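Local coordinates for gamma-glutamyltransferase 1 Threonine peptidase. MEROPS family T03 (Pseudomonas nitroreducens, PDB 7D9W) that catalyses transfer of the gamma-glutamyl group of glutathione and related donors to amino acids, peptides or water, as the larger chain of a processed heterodimer, at the interface of chains A and B. Residues are numbered along the deposited sequence; one frame, centred on the assembly and turned at random. Chains: chain A, Gamma-glutamyltransferase 1 Threonine peptidase. MEROPS family T03; chain B, Gamma-glutamyltransferase 1 Threonine peptidase. MEROPS family T03.

Contact 1: the interface of chains A and B. Residues chain A 295-297, 300; chain B 124, 134, 142, 146, 150.
The backbone carbonyl oxygen O of A:Asn295 is straddled by the two methyls of B:Val146, with CG1 at 3.6 Å and CG2 slightly farther off. These van der Waals contacts belong to a mainly aliphatic patch between the large and small chains of the gamma-glutamyltranspeptidase, which packs the start of helix A 297-317 on helix B 144-153. A:Asn295 has a positive phi (63°), and its carbonyl faces the chain B helix. One turn further along that helix B:Leu150 repeats the contact, its CD2 lying 3.5 Å from the carbonyl O of A:Ala297. The small side chain of A:Ala297 leaves the chain B helix close to the first turn of its chain A counterpart.

The centre of the patch is A:Ile300, an aliphatic knob with 75 Å² buried by chain B. Both its branches touch CG2 of B:Val124, each at 3.9 Å from CG1 and CG2 of the isoleucine, before they diverge. CG2, set anti to the backbone N by a chi1 of -73°, goes on to CD1 of B:Leu150 at 3.8 Å and to CD1 of B:Ile134. The isoleucine crosses both B:Val124 and B:Leu150 at about a right angle. Its longer branch, extended at chi2 (161°), runs antiparallel to B:Leu142 and passes alongside it towards B:Val146. CD1 of A:Ile300 thus ends 3.8 Å from CD2 of B:Leu142 and 4.1 Å from CG1 of B:Val146.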
# COMPACT_ATOMS: atom_id res chain seq x y z
N ASN A 295 -2.71 23.50 -5.34
CA ASN A 295 -2.09 23.72 -4.04
C ASN A 295 -2.17 25.16 -3.56
O ASN A 295 -1.41 25.58 -2.68
CB ASN A 295 -0.64 23.22 -4.04
CG ASN A 295 -0.57 21.70 -4.07
OD1 ASN A 295 -1.47 21.03 -3.55
ND2 ASN A 295 0.48 21.16 -4.67
N SER A 296 -3.11 25.93 -4.11
CA SER A 296 -3.55 27.15 -3.46
C SER A 296 -4.29 26.82 -2.17
O SER A 296 -4.65 25.67 -1.91
CB SER A 296 -4.46 27.95 -4.39
OG SER A 296 -5.65 27.22 -4.65
N ALA A 297 -4.51 27.85 -1.35
CA ALA A 297 -5.24 27.62 -0.10
C ALA A 297 -6.64 27.09 -0.38
O ALA A 297 -7.09 26.14 0.28
CB ALA A 297 -5.30 28.91 0.72
N ILE A 300 -6.52 23.33 -1.40
CA ILE A 300 -6.23 22.43 -0.29
C ILE A 300 -7.39 22.41 0.68
O ILE A 300 -7.72 21.36 1.25
CB ILE A 300 -4.91 22.86 0.38
CG1 ILE A 300 -3.73 22.49 -0.52
CG2 ILE A 300 -4.76 22.22 1.74
CD1 ILE A 300 -2.45 23.22 -0.20
N VAL B 124 -0.49 17.04 0.22
CA VAL B 124 -0.87 17.28 1.61
C VAL B 124 -2.02 16.34 1.95
O VAL B 124 -2.60 15.70 1.07
CB VAL B 124 -1.25 18.75 1.87
CG1 VAL B 124 -0.09 19.68 1.48
CG2 VAL B 124 -2.51 19.12 1.11
N ILE B 134 -3.79 19.41 8.86
CA ILE B 134 -3.31 19.12 7.51
C ILE B 134 -1.85 18.75 7.62
O ILE B 134 -1.04 19.53 8.14
CB ILE B 134 -3.50 20.32 6.57
CG1 ILE B 134 -4.98 20.68 6.44
CG2 ILE B 134 -2.90 19.99 5.20
CD1 ILE B 134 -5.20 22.00 5.71
N LEU B 142 4.37 22.81 3.56
CA LEU B 142 3.47 23.95 3.41
C LEU B 142 4.13 25.16 4.05
O LEU B 142 4.48 25.14 5.24
CB LEU B 142 2.12 23.67 4.06
CG LEU B 142 1.06 22.97 3.20
CD1 LEU B 142 -0.17 22.64 4.07
CD2 LEU B 142 0.66 23.79 1.99
N VAL B 146 0.40 30.36 1.30
CA VAL B 146 -0.64 29.33 1.38
C VAL B 146 -0.77 28.83 2.81
O VAL B 146 -1.88 28.60 3.30
CB VAL B 146 -0.34 28.19 0.39
CG1 VAL B 146 -1.30 27.04 0.62
CG2 VAL B 146 -0.44 28.69 -1.04
N LEU B 150 -4.19 29.10 5.10
CA LEU B 150 -4.85 27.94 5.69
C LEU B 150 -4.92 28.05 7.21
O LEU B 150 -5.93 27.69 7.82
CB LEU B 150 -4.13 26.65 5.28
CG LEU B 150 -4.14 26.25 3.81
CD1 LEU B 150 -3.14 25.12 3.54
CD2 LEU B 150 -5.54 25.84 3.39

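Contact 2: the interface of chains A and B. Residues chain A 69-70, 174; chain B 20, 22-24, 36.
This is an interface between the large and small chains of a gamma-glutamyltranspeptidase, an N-terminal nucleophile hydrolase, and it ties chain A to the chain B loop beside the catalytic threonine. Its centre lies about 7 Å from B:Thr1; B:Thr19, at the end of strand 13-19, and B:Asn21 in the loop bind glutamate. The carbonyl O of A:Glu70 accepts a nearly straight bond (166° at H) from the backbone N of B:Phe24 at 2.9 Å, on a lone pair in the carbonyl plane. A water also bonds to O of A:Glu70, at 2.9 Å, and is shared with N of B:Leu20 and O of B:Trp22, so one carbonyl is linked to three points of the loop. Beside this bond the phenyl ring of B:Phe24 takes CB of A:Glu70 over the centre of one face, 3.8 Å from the centroid. CG of A:Glu70 lodges between its own N and carbonyl carbon (chi1 58°) and carries the carboxylate away from the ring. From the side opposite A:Glu70, CB of A:Ala174 in helix A 165-178 touches the rim at CD2 of B:Phe24 at 3.7 Å, while CD1 of B:Leu36 lies in plane at its edge. With a serine in place of B:Phe24, the backbone bond could persist, but CB of A:Glu70 and A:Ala174 would probably lose the surface they pack on.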
# COMPACT_ATOMS: atom_id res chain seq x y z
N PRO A 69 13.80 -4.72 2.22
CA PRO A 69 13.18 -5.45 3.35
C PRO A 69 12.39 -4.60 4.32
O PRO A 69 11.67 -5.18 5.15
CB PRO A 69 14.38 -6.09 4.05
CG PRO A 69 15.53 -5.17 3.72
CD PRO A 69 15.28 -4.74 2.30
N GLU A 70 12.50 -3.27 4.29
CA GLU A 70 11.63 -2.46 5.13
C GLU A 70 10.16 -2.59 4.72
O GLU A 70 9.27 -2.39 5.55
CB GLU A 70 12.05 -0.99 5.11
CG GLU A 70 12.09 -0.32 3.73
CD GLU A 70 13.45 -0.39 3.05
OE1 GLU A 70 14.04 -1.48 2.99
OE2 GLU A 70 13.93 0.66 2.58
N ALA A 174 13.81 1.99 13.33
CA ALA A 174 13.17 0.75 13.75
C ALA A 174 13.85 0.18 14.98
O ALA A 174 13.18 -0.19 15.96
CB ALA A 174 13.18 -0.25 12.60
N LEU B 20 4.88 -4.76 4.95
CA LEU B 20 4.91 -5.31 6.30
C LEU B 20 4.07 -4.49 7.28
O LEU B 20 3.96 -4.87 8.45
CB LEU B 20 6.35 -5.37 6.81
CG LEU B 20 7.31 -6.32 6.10
CD1 LEU B 20 8.73 -6.13 6.65
CD2 LEU B 20 6.85 -7.76 6.25
N TRP B 22 4.45 -1.22 9.16
CA TRP B 22 5.49 -0.24 9.45
C TRP B 22 6.84 -0.74 8.93
O TRP B 22 6.99 -1.89 8.52
CB TRP B 22 5.51 0.07 10.95
CG TRP B 22 4.53 1.18 11.29
CD1 TRP B 22 3.21 1.04 11.60
CD2 TRP B 22 4.80 2.58 11.34
N ASP B 23 7.82 0.17 8.89
CA ASP B 23 9.11 -0.18 8.30
C ASP B 23 9.75 -1.32 9.08
O ASP B 23 9.94 -1.22 10.30
CB ASP B 23 10.04 1.03 8.26
CG ASP B 23 9.45 2.19 7.49
OD1 ASP B 23 9.05 1.99 6.32
OD2 ASP B 23 9.39 3.30 8.05
N PHE B 24 10.09 -2.40 8.38
CA PHE B 24 10.63 -3.63 8.94
C PHE B 24 9.62 -4.37 9.81
O PHE B 24 10.00 -5.28 10.55
CB PHE B 24 11.90 -3.36 9.75
CG PHE B 24 13.01 -2.73 8.95
CD1 PHE B 24 13.80 -3.49 8.10
CD2 PHE B 24 13.25 -1.37 9.03
CE1 PHE B 24 14.81 -2.91 7.36
CE2 PHE B 24 14.26 -0.78 8.30
CZ PHE B 24 15.04 -1.55 7.46
N LEU B 36 11.42 -11.06 7.75
CA LEU B 36 10.70 -10.35 8.79
C LEU B 36 9.21 -10.62 8.72
O LEU B 36 8.63 -10.74 7.64
CB LEU B 36 10.92 -8.84 8.65
CG LEU B 36 12.32 -8.33 8.94
CD1 LEU B 36 12.61 -7.08 8.15
CD2 LEU B 36 12.44 -8.08 10.43
O HOH W 1 6.35 -2.04 5.42

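Contact 3: the interface of chains A and B. Residues chain A 270-271, 274, 278, 310-311, 314; chain B 98-99.
The phenyl ring of B:Phe98 carries CB of A:Ala274 on one face, 3.4 Å above the plane and offset toward the rim over CD1 and CE1. CA of A:Gly271 lies on the same side, 3.7 Å from CD2, so the start of helix A 271-284 forms a floor beneath the ring. At the far end the ring of A:Phe311 comes from the opposite direction, on the side of the ring away from A:Ala274, its plane turned by about 30° against B:Phe98, and the two CZ atoms meet at 3.5 Å. The CE2 corner of B:Phe98 is bounded by OG of A:Ser270 at 3.5 Å and by A:Arg314, whose guanidinium lies 23° from parallel to the ring. Within chain A, NE of A:Arg314 donates to OG of A:Ser270 at 2.8 Å, with the oxygen tilted out of the guanidinium plane; this bent second-shell bond would help hold both groups at the ring's border.

In B:Phe98, CG sits between the backbone N and the carbonyl carbon (chi1 46°), which directs the ring into the slot between the chain A helices. Cut back to alanine, B:Phe98 is likely to leave a gap between A:Ala274 and A:Phe311, with both helices losing their common support. CD1 of A:Leu278 lies beside the ring's CD1 edge, 4.1 Å from the carbonyl O of B:Phe98. The plug thus docks helix B 97-109 onto two chain A helices, and may steady the glutamate-binding B:Gly93 and B:Gly94 just before it.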
# COMPACT_ATOMS: atom_id res chain seq x y z
N SER A 270 -9.86 0.30 1.92
CA SER A 270 -10.73 1.47 1.97
C SER A 270 -10.50 2.42 0.80
O SER A 270 -11.28 3.35 0.62
CB SER A 270 -10.50 2.22 3.29
OG SER A 270 -9.18 2.72 3.37
N GLY A 271 -9.47 2.17 -0.01
CA GLY A 271 -9.05 3.15 -1.00
C GLY A 271 -9.93 3.25 -2.21
O GLY A 271 -10.02 4.31 -2.83
N ALA A 274 -12.91 5.25 -1.12
CA ALA A 274 -12.44 6.62 -0.90
C ALA A 274 -12.24 7.35 -2.22
O ALA A 274 -12.64 8.51 -2.37
CB ALA A 274 -11.14 6.60 -0.10
N LEU A 278 -13.98 10.67 -3.38
CA LEU A 278 -13.14 11.83 -3.66
C LEU A 278 -13.37 12.34 -5.08
O LEU A 278 -13.64 13.53 -5.29
CB LEU A 278 -11.67 11.47 -3.46
CG LEU A 278 -11.22 11.18 -2.03
CD1 LEU A 278 -9.88 10.45 -2.04
CD2 LEU A 278 -11.11 12.47 -1.23
N VAL A 310 -15.09 11.55 3.60
CA VAL A 310 -14.52 10.25 3.27
C VAL A 310 -14.07 9.51 4.53
O VAL A 310 -14.35 8.32 4.71
CB VAL A 310 -13.35 10.41 2.28
CG1 VAL A 310 -12.69 9.07 1.99
CG2 VAL A 310 -13.83 11.07 0.99
N PHE A 311 -13.35 10.20 5.40
CA PHE A 311 -12.85 9.53 6.60
C PHE A 311 -13.92 9.31 7.65
O PHE A 311 -13.78 8.40 8.47
CB PHE A 311 -11.67 10.32 7.17
CG PHE A 311 -10.39 9.99 6.50
CD1 PHE A 311 -9.63 8.92 6.93
CD2 PHE A 311 -9.95 10.72 5.40
CE1 PHE A 311 -8.46 8.59 6.29
CE2 PHE A 311 -8.77 10.40 4.77
CZ PHE A 311 -8.02 9.33 5.21
N ARG A 314 -15.25 6.07 6.36
CA ARG A 314 -14.24 5.03 6.48
C ARG A 314 -14.23 4.44 7.88
O ARG A 314 -14.24 3.21 8.05
CB ARG A 314 -12.87 5.59 6.11
CG ARG A 314 -11.71 4.61 6.25
CD ARG A 314 -10.38 5.29 5.91
NE ARG A 314 -9.31 4.31 5.72
CZ ARG A 314 -8.71 3.63 6.69
NH1 ARG A 314 -9.07 3.82 7.95
NH2 ARG A 314 -7.76 2.76 6.41
N PHE B 98 -4.52 6.84 -0.56
CA PHE B 98 -5.53 7.16 -1.56
C PHE B 98 -5.69 8.66 -1.76
O PHE B 98 -6.09 9.09 -2.85
CB PHE B 98 -6.88 6.50 -1.26
CG PHE B 98 -7.34 6.63 0.16
CD1 PHE B 98 -8.02 7.76 0.59
CD2 PHE B 98 -7.13 5.60 1.06
CE1 PHE B 98 -8.46 7.87 1.90
CE2 PHE B 98 -7.58 5.70 2.38
CZ PHE B 98 -8.24 6.84 2.80
N THR B 99 -5.37 9.49 -0.75
CA THR B 99 -5.37 10.93 -1.00
C THR B 99 -4.18 11.35 -1.87
O THR B 99 -4.30 12.30 -2.65
CB THR B 99 -5.39 11.73 0.31
OG1 THR B 99 -4.20 11.46 1.07
CG2 THR B 99 -6.64 11.38 1.13

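Contact 4: the interface of chains A and B. Residues chain A 97-98, 101, 105; chain B 41, 44, 64-65, 70.
Extended, polyproline-like backbone at A:Ala97 and A:Pro98 (psi 139° and 158°) runs past the short 3-10 helix B 40-43 and the loop at B:Ile64. A:Ala97 presents its methyl to chain B, where CB touches CE2 of the B:Phe44 ring at 3.8 Å. That ring is fixed from within its own chain, with CA of B:Ile64 over one face, CB of B:Met70 over the centre of the other and SD of B:Met41 in plane at an edge. B:Met41 does much of the bridging. It meets A:Pro98 tip to tip, side chain to side chain, with SD of B:Met41 lying 4.0 Å from CD of A:Pro98, and bends at chi2 and chi3 carry the terminal methyl on toward A:Ala97 and A:Met105. There CE lies 3.9 Å from CB of A:Ala97 and 4.1 Å from SD of A:Met105, whose side chain crosses it at about a right angle. B:Ile64 uses both branches: CG2 packs on CB of A:Ala101 at 3.8 Å, and CD1 on CG of A:Met105 at 3.9 Å. In the fold, the site joins the chain A loop after strand 87-93 to the 3-10 helix whose ends, B:Glu40 and B:Asp43, bind glutamate; the patch centre is about 18 Å from B:Thr1.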
# COMPACT_ATOMS: atom_id res chain seq x y z
N ALA A 97 -6.07 -12.26 10.47
CA ALA A 97 -5.85 -12.45 11.90
C ALA A 97 -5.68 -13.94 12.21
O ALA A 97 -6.42 -14.77 11.67
CB ALA A 97 -7.01 -11.89 12.71
N PRO A 98 -4.75 -14.31 13.08
CA PRO A 98 -4.67 -15.71 13.51
C PRO A 98 -5.97 -16.17 14.15
O PRO A 98 -6.77 -15.36 14.64
CB PRO A 98 -3.52 -15.72 14.53
CG PRO A 98 -2.70 -14.53 14.19
CD PRO A 98 -3.69 -13.49 13.70
N ALA A 101 -6.70 -14.96 17.60
CA ALA A 101 -6.84 -13.54 17.85
C ALA A 101 -8.21 -13.25 18.46
O ALA A 101 -9.19 -13.95 18.21
CB ALA A 101 -6.66 -12.73 16.57
N MET A 105 -7.36 -8.36 22.43
CA MET A 105 -6.06 -8.97 22.68
C MET A 105 -4.96 -7.96 22.99
O MET A 105 -3.93 -8.36 23.55
CB MET A 105 -5.63 -9.82 21.48
CG MET A 105 -5.66 -9.10 20.14
SD MET A 105 -5.23 -10.16 18.74
CE MET A 105 -3.56 -10.66 19.14
N MET B 41 -1.42 -6.29 12.21
CA MET B 41 -2.56 -6.29 13.12
C MET B 41 -2.93 -4.89 13.60
O MET B 41 -4.08 -4.65 14.00
CB MET B 41 -2.27 -7.19 14.33
CG MET B 41 -2.15 -8.68 14.05
SD MET B 41 -3.62 -9.48 13.35
CE MET B 41 -4.78 -9.44 14.70
N PHE B 44 -6.13 -3.18 12.36
CA PHE B 44 -7.42 -3.34 13.02
C PHE B 44 -7.66 -2.16 13.97
O PHE B 44 -6.72 -1.47 14.39
CB PHE B 44 -7.49 -4.63 13.84
CG PHE B 44 -7.68 -5.88 13.04
CD1 PHE B 44 -8.83 -6.07 12.28
CD2 PHE B 44 -6.75 -6.91 13.09
CE1 PHE B 44 -9.02 -7.22 11.56
CE2 PHE B 44 -6.94 -8.08 12.36
CZ PHE B 44 -8.08 -8.23 11.60
N ILE B 64 -11.01 -6.61 15.58
CA ILE B 64 -10.27 -7.85 15.41
C ILE B 64 -11.22 -9.04 15.49
O ILE B 64 -12.02 -9.15 16.43
CB ILE B 64 -9.17 -7.98 16.47
CG1 ILE B 64 -8.15 -6.85 16.36
CG2 ILE B 64 -8.49 -9.36 16.37
CD1 ILE B 64 -7.37 -6.60 17.63
N GLU B 65 -11.12 -9.95 14.52
CA GLU B 65 -11.77 -11.26 14.61
C GLU B 65 -10.87 -12.29 13.96
O GLU B 65 -10.10 -11.95 13.05
CB GLU B 65 -13.15 -11.27 13.93
CG GLU B 65 -14.00 -10.04 14.19
CD GLU B 65 -15.34 -10.09 13.47
OE1 GLU B 65 -16.09 -11.07 13.65
OE2 GLU B 65 -15.63 -9.15 12.71
N MET B 70 -7.57 -7.21 7.92
CA MET B 70 -7.59 -5.86 8.48
C MET B 70 -7.68 -4.79 7.40
O MET B 70 -7.10 -4.91 6.32
CB MET B 70 -6.38 -5.74 9.42
CG MET B 70 -4.98 -5.68 8.83
SD MET B 70 -4.54 -7.35 8.23
CE MET B 70 -4.30 -8.28 9.73

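Contacts 1 and 3, about 19 Å apart between the centres of their C-alpha atoms, share helix A 297-317: its first turn packs in contact 1 and its later turns in contact 3, so one chain A helix is clamped to two chain B helices. Contacts 2 and 4 are also about 19 Å apart and involve mostly loops; contact 2 lies nearer the nucleophile. Contacts 1 and 4 are the most distant pair, about 37 Å. Spread this widely, the patches hold the two chains together, and contacts 2, 3 and 4 may each brace a chain B segment adjoining glutamate-binding residues.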